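Local coordinates for protein Sec-alkylsulfatase (Pseudomonas sp., PDB 4AXH) that hydrolyses (R)-secondary-alkyl sulfates to (S)-alcohols and sulfate with strict inversion of configuration, as a zinc-dependent homodimer of the metallo-beta-lactamase superfamily, at residues 46-51 and 101-106; 500-505 and 523-528. All blocks are in the same frame, centred on the assembly; numbering follows the deposited sequence.

Contact 1. Residues 46-51 and 101-106; sequences AEVLKN and VNPSLW
V48 and N102 both carry an anti first torsion, and CG1 of V48 lies 3.9 Å from OD1 of N102, the two side chains crossing at about a right angle. In V48, CG1 lies anti to the backbone N (chi1 -173°) and CG2 beside that N; CB then faces CD of P103, with the methyls flanking that line and CG1 turned toward N102. N102 likewise has CG anti to its N (chi1 -173°), and this carries the carboxamide forward over the first turn of helix 103-111. The motif is an N-cap: OD1 of N102 accepts the backbone N-H of S104 at 3.0 Å, with an N-H...O angle of 144° and the donor in the plane of the carbonyl. At its other end, ND2 of N102 donates to the carbonyl of Q511, which fixes the rotation of the amide. Across the interface the close approaches to P103 are between carbon atoms. CB of V48 lies 3.8 Å from CD of P103, and CG2 of V48 is 4.1 Å from that same ring carbon. L49 touches the proline with a single branch. N45, from the same helix as V48, packs on both N102 and P103. V48 and L49 are thus laid against the start of helix 103-111, with CD1 of L49 ending 3.6 Å from CG of P103.

Contact 2. Residues 500-505 and 523-528; sequences LQADAM and TGAMEL
The flat carboxamide of Q501 has the forked end of L528 against one face and its oxygen. CD1 of L528 stands above the oxygen end of that face, 3.5 Å from OE1 of Q501, whereas CD2 of L528, also 3.5 Å from OE1, lies much closer to the amide plane, out beyond the oxygen. The methyl CE of M505 is on the same side of the plane as CD1. N485 packs on Q501 as well. At the nitrogen end, NE2 makes a weak hydrogen bond to the carbonyl of V481, which may help to set the turn of the group. L528 reaches this place because its CG is anti to the carbonyl carbon (chi1 -88°). M505 starts in the same sense but bends at chi2, carrying its thioether across the face of the partner helix: SD comes 4.0 Å from CA of G524, where no side chain intervenes, and CE lies 4.1 Å from CD1 of L528. Beside these larger groups the backbones meet at two alanines, the CA atoms of A502 and A525 being 4.0 Å apart. CB of A502 is 3.4 Å from O of A525, and CB of A525 is 3.4 Å from O of A502. Small residues here are consistent with a measured axis separation of 8.3 Å. Q501 packs on A440, and M505 on P439, of the second subunit. With the two axes at 162°, consecutive helices 495-511 and 515-529 form an antiparallel helical hairpin, the kind of unit expected in a dimerisation domain classed with the TPR-like folds.

In the fold
Contact 1 closes before contact 2 opens along the chain, and their centres are 23 Å apart, with nearest atoms about 11 Å apart and no direct touch. They are nevertheless linked through one pair of helices. Contact 2 pairs helices 495-511 and 515-529 within the dimerisation region. Near the turn between these helices, N102 bonds to the carbonyl of Q511, and L105 packs on A515 and R518. Helix 103-111 is thereby docked near that turn, and helix 39-48 is joined to it through contact 1. Contact 2 alone touches the second subunit. Neither is at the zinc ions, although the side chain of S104 is about 12 Å from that of Y417, and G524 about 12 Å from the side chain of Q232, both sulfate-binding.

Contact 1. Residues 46-51 and 101-106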
loop_
_atom_site.group_PDB
_atom_site.type_symbol
_atom_site.label_atom_id
_atom_site.label_comp_id
_atom_site.label_asym_id
_atom_site.label_seq_id
_atom_site.Cartn_x
_atom_site.Cartn_y
_atom_site.Cartn_z
ATOM N N ALA A 46 3.143 36.726 5.289
ATOM C CA ALA A 46 2.225 37.845 5.541
ATOM C C ALA A 46 0.953 37.704 4.672
ATOM O O ALA A 46 -0.119 38.135 5.104
ATOM C CB ALA A 46 2.905 39.178 5.275
ATOM N N GLU A 47 1.081 37.081 3.468
ATOM C CA GLU A 47 -0.048 36.844 2.571
ATOM C C GLU A 47 -1.055 35.872 3.213
ATOM O O GLU A 47 -2.254 36.072 3.060
ATOM C CB GLU A 47 0.429 36.416 1.154
ATOM C CG GLU A 47 -0.635 36.314 0.065
ATOM C CD GLU A 47 -1.677 37.409 -0.054
ATOM O OE1 GLU A 47 -1.419 38.537 0.427
ATOM O OE2 GLU A 47 -2.749 37.139 -0.650
ATOM N N VAL A 48 -0.572 34.884 4.003
ATOM C CA VAL A 48 -1.395 33.895 4.738
ATOM C C VAL A 48 -2.320 34.611 5.735
ATOM O O VAL A 48 -3.420 34.130 5.930
ATOM C CB VAL A 48 -0.559 32.764 5.425
ATOM C CG1 VAL A 48 -1.441 31.682 6.019
ATOM C CG2 VAL A 48 0.440 32.150 4.468
ATOM N N LEU A 49 -1.892 35.749 6.331
ATOM C CA LEU A 49 -2.678 36.564 7.287
ATOM C C LEU A 49 -4.093 36.852 6.775
ATOM O O LEU A 49 -5.048 36.781 7.534
ATOM C CB LEU A 49 -1.947 37.878 7.644
ATOM C CG LEU A 49 -0.926 37.835 8.813
ATOM C CD1 LEU A 49 0.375 37.195 8.402
ATOM C CD2 LEU A 49 -0.575 39.226 9.266
ATOM N N LYS A 50 -4.216 37.178 5.486
ATOM C CA LYS A 50 -5.497 37.368 4.781
ATOM C C LYS A 50 -5.751 36.047 4.067
ATOM O O LYS A 50 -4.867 35.206 4.082
ATOM C CB LYS A 50 -5.479 38.572 3.812
ATOM C CG LYS A 50 -4.190 38.812 3.049
ATOM C CD LYS A 50 -3.860 40.287 3.068
ATOM C CE LYS A 50 -2.474 40.550 2.542
ATOM N NZ LYS A 50 -2.140 41.996 2.616
ATOM N N ASN A 51 -6.930 35.805 3.526
ATOM C CA ASN A 51 -7.257 34.512 2.887
ATOM C C ASN A 51 -7.313 33.221 3.811
ATOM O O ASN A 51 -7.636 32.133 3.340
ATOM C CB ASN A 51 -6.596 34.308 1.478
ATOM C CG ASN A 51 -5.093 34.225 1.424
ATOM O OD1 ASN A 51 -4.403 35.128 0.921
ATOM N ND2 ASN A 51 -4.549 33.140 1.949
ATOM N N VAL A 101 8.113 31.735 10.342
ATOM C CA VAL A 101 7.124 30.678 10.545
ATOM C C VAL A 101 5.737 31.039 10.015
ATOM O O VAL A 101 5.212 32.095 10.335
ATOM C CB VAL A 101 7.162 29.859 11.876
ATOM C CG1 VAL A 101 7.630 30.685 13.059
ATOM C CG2 VAL A 101 5.875 29.104 12.143
ATOM N N ASN A 102 5.193 30.151 9.136
ATOM C CA ASN A 102 3.879 30.244 8.531
ATOM C C ASN A 102 2.849 30.563 9.608
ATOM O O ASN A 102 2.823 29.893 10.638
ATOM C CB ASN A 102 3.548 28.945 7.861
ATOM C CG ASN A 102 2.268 28.997 7.049
ATOM O OD1 ASN A 102 1.170 29.284 7.558
ATOM N ND2 ASN A 102 2.368 28.619 5.789
ATOM N N PRO A 103 2.019 31.608 9.398
ATOM C CA PRO A 103 1.069 32.031 10.441
ATOM C C PRO A 103 0.045 30.996 10.868
ATOM O O PRO A 103 -0.324 31.020 12.034
ATOM C CB PRO A 103 0.450 33.305 9.858
ATOM C CG PRO A 103 1.392 33.772 8.855
ATOM C CD PRO A 103 1.963 32.533 8.251
ATOM N N SER A 104 -0.394 30.098 9.947
ATOM C CA SER A 104 -1.340 29.012 10.238
ATOM C C SER A 104 -0.693 27.968 11.164
ATOM O O SER A 104 -1.333 27.491 12.081
ATOM C CB SER A 104 -1.785 28.347 8.940
ATOM O OG SER A 104 -2.803 27.382 9.147
ATOM N N LEU A 105 0.596 27.621 10.902
ATOM C CA LEU A 105 1.379 26.685 11.696
ATOM C C LEU A 105 1.538 27.252 13.134
ATOM O O LEU A 105 1.348 26.509 14.113
ATOM C CB LEU A 105 2.753 26.424 11.060
ATOM C CG LEU A 105 3.682 25.386 11.790
ATOM C CD1 LEU A 105 2.931 24.139 12.288
ATOM C CD2 LEU A 105 4.802 24.961 10.892
ATOM N N TRP A 106 1.846 28.566 13.228
ATOM C CA TRP A 106 2.001 29.304 14.472
ATOM C C TRP A 106 0.692 29.292 15.287
ATOM O O TRP A 106 0.739 29.274 16.506
ATOM C CB TRP A 106 2.407 30.745 14.136
ATOM C CG TRP A 106 2.747 31.599 15.313
ATOM C CD1 TRP A 106 1.882 32.310 16.075
ATOM C CD2 TRP A 106 4.064 31.899 15.808
ATOM N NE1 TRP A 106 2.566 33.005 17.041
ATOM C CE2 TRP A 106 3.910 32.783 16.893
ATOM C CE3 TRP A 106 5.370 31.515 15.427
ATOM C CZ2 TRP A 106 5.003 33.295 17.606
ATOM C CZ3 TRP A 106 6.452 32.005 16.156
ATOM C CH2 TRP A 106 6.261 32.889 17.224
#

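Contact 2. Residues 500-505 and 523-528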
loop_
_atom_site.group_PDB
_atom_site.type_symbol
_atom_site.label_atom_id
_atom_site.label_comp_id
_atom_site.label_asym_id
_atom_site.label_seq_id
_atom_site.Cartn_x
_atom_site.Cartn_y
_atom_site.Cartn_z
ATOM N N LEU A 500 23.943 25.635 0.525
ATOM C CA LEU A 500 22.923 26.214 -0.333
ATOM C C LEU A 500 21.666 25.405 -0.252
ATOM O O LEU A 500 20.626 25.985 0.058
ATOM C CB LEU A 500 23.424 26.338 -1.780
ATOM C CG LEU A 500 23.932 27.736 -2.271
ATOM C CD1 LEU A 500 24.276 28.699 -1.134
ATOM C CD2 LEU A 500 25.101 27.589 -3.216
ATOM N N GLN A 501 21.752 24.059 -0.439
ATOM C CA GLN A 501 20.573 23.194 -0.328
ATOM C C GLN A 501 19.939 23.279 1.062
ATOM O O GLN A 501 18.713 23.261 1.164
ATOM C CB GLN A 501 20.860 21.752 -0.720
ATOM C CG GLN A 501 19.620 21.077 -1.317
ATOM C CD GLN A 501 19.521 19.580 -1.064
ATOM O OE1 GLN A 501 20.546 18.961 -0.479
ATOM N NE2 GLN A 501 18.509 18.948 -1.387
ATOM N N ALA A 502 20.759 23.445 2.115
ATOM C CA ALA A 502 20.275 23.590 3.489
ATOM C C ALA A 502 19.545 24.911 3.645
ATOM O O ALA A 502 18.497 24.941 4.293
ATOM C CB ALA A 502 21.422 23.500 4.471
ATOM N N ASP A 503 20.053 25.982 2.999
ATOM C CA ASP A 503 19.475 27.334 3.028
ATOM C C ASP A 503 18.096 27.379 2.369
ATOM O O ASP A 503 17.178 27.995 2.914
ATOM C CB ASP A 503 20.428 28.366 2.367
ATOM C CG ASP A 503 21.584 28.893 3.236
ATOM O OD1 ASP A 503 21.898 28.257 4.274
ATOM O OD2 ASP A 503 22.165 29.950 2.881
ATOM N N ALA A 504 17.957 26.712 1.206
ATOM C CA ALA A 504 16.730 26.611 0.423
ATOM C C ALA A 504 15.674 25.769 1.143
ATOM O O ALA A 504 14.515 26.185 1.140
ATOM C CB ALA A 504 17.021 26.040 -0.948
ATOM N N MET A 505 16.075 24.613 1.773
ATOM C CA MET A 505 15.224 23.709 2.588
ATOM C C MET A 505 14.665 24.464 3.773
ATOM O O MET A 505 13.484 24.354 4.063
ATOM C CB MET A 505 16.033 22.541 3.154
ATOM C CG MET A 505 16.071 21.341 2.265
ATOM S SD MET A 505 16.027 19.837 3.258
ATOM C CE MET A 505 16.541 18.655 2.012
ATOM N N THR A 523 15.369 19.241 9.937
ATOM C CA THR A 523 16.285 18.153 10.264
ATOM C C THR A 523 17.232 17.987 9.102
ATOM O O THR A 523 18.421 17.776 9.316
ATOM C CB THR A 523 15.530 16.873 10.652
ATOM O OG1 THR A 523 14.617 17.168 11.730
ATOM C CG2 THR A 523 16.482 15.747 11.078
ATOM N N GLY A 524 16.689 18.150 7.894
ATOM C CA GLY A 524 17.403 18.105 6.623
ATOM C C GLY A 524 18.473 19.178 6.522
ATOM O O GLY A 524 19.633 18.870 6.244
ATOM N N ALA A 525 18.092 20.439 6.771
ATOM C CA ALA A 525 18.990 21.590 6.732
ATOM C C ALA A 525 20.145 21.455 7.755
ATOM O O ALA A 525 21.291 21.700 7.397
ATOM C CB ALA A 525 18.212 22.869 6.958
ATOM N N MET A 526 19.852 21.002 8.989
ATOM C CA MET A 526 20.826 20.750 10.045
ATOM C C MET A 526 21.869 19.702 9.605
ATOM O O MET A 526 23.051 20.009 9.606
ATOM C CB MET A 526 20.098 20.295 11.313
ATOM C CG MET A 526 21.005 19.900 12.470
ATOM S SD MET A 526 20.049 19.513 13.989
ATOM C CE MET A 526 19.750 21.139 14.545
ATOM N N GLU A 527 21.441 18.497 9.207
ATOM C CA GLU A 527 22.362 17.425 8.797
ATOM C C GLU A 527 23.179 17.750 7.547
ATOM O O GLU A 527 24.296 17.242 7.404
ATOM C CB GLU A 527 21.650 16.084 8.613
ATOM C CG GLU A 527 21.067 15.431 9.861
ATOM C CD GLU A 527 20.540 14.019 9.640
ATOM O OE1 GLU A 527 20.553 13.532 8.483
ATOM O OE2 GLU A 527 20.147 13.375 10.638
ATOM N N LEU A 528 22.632 18.589 6.638
ATOM C CA LEU A 528 23.332 18.992 5.410
ATOM C C LEU A 528 24.501 19.862 5.798
ATOM O O LEU A 528 25.583 19.734 5.238
ATOM C CB LEU A 528 22.402 19.775 4.483
ATOM C CG LEU A 528 21.582 18.949 3.524
ATOM C CD1 LEU A 528 20.421 19.767 2.974
ATOM C CD2 LEU A 528 22.462 18.331 2.400
#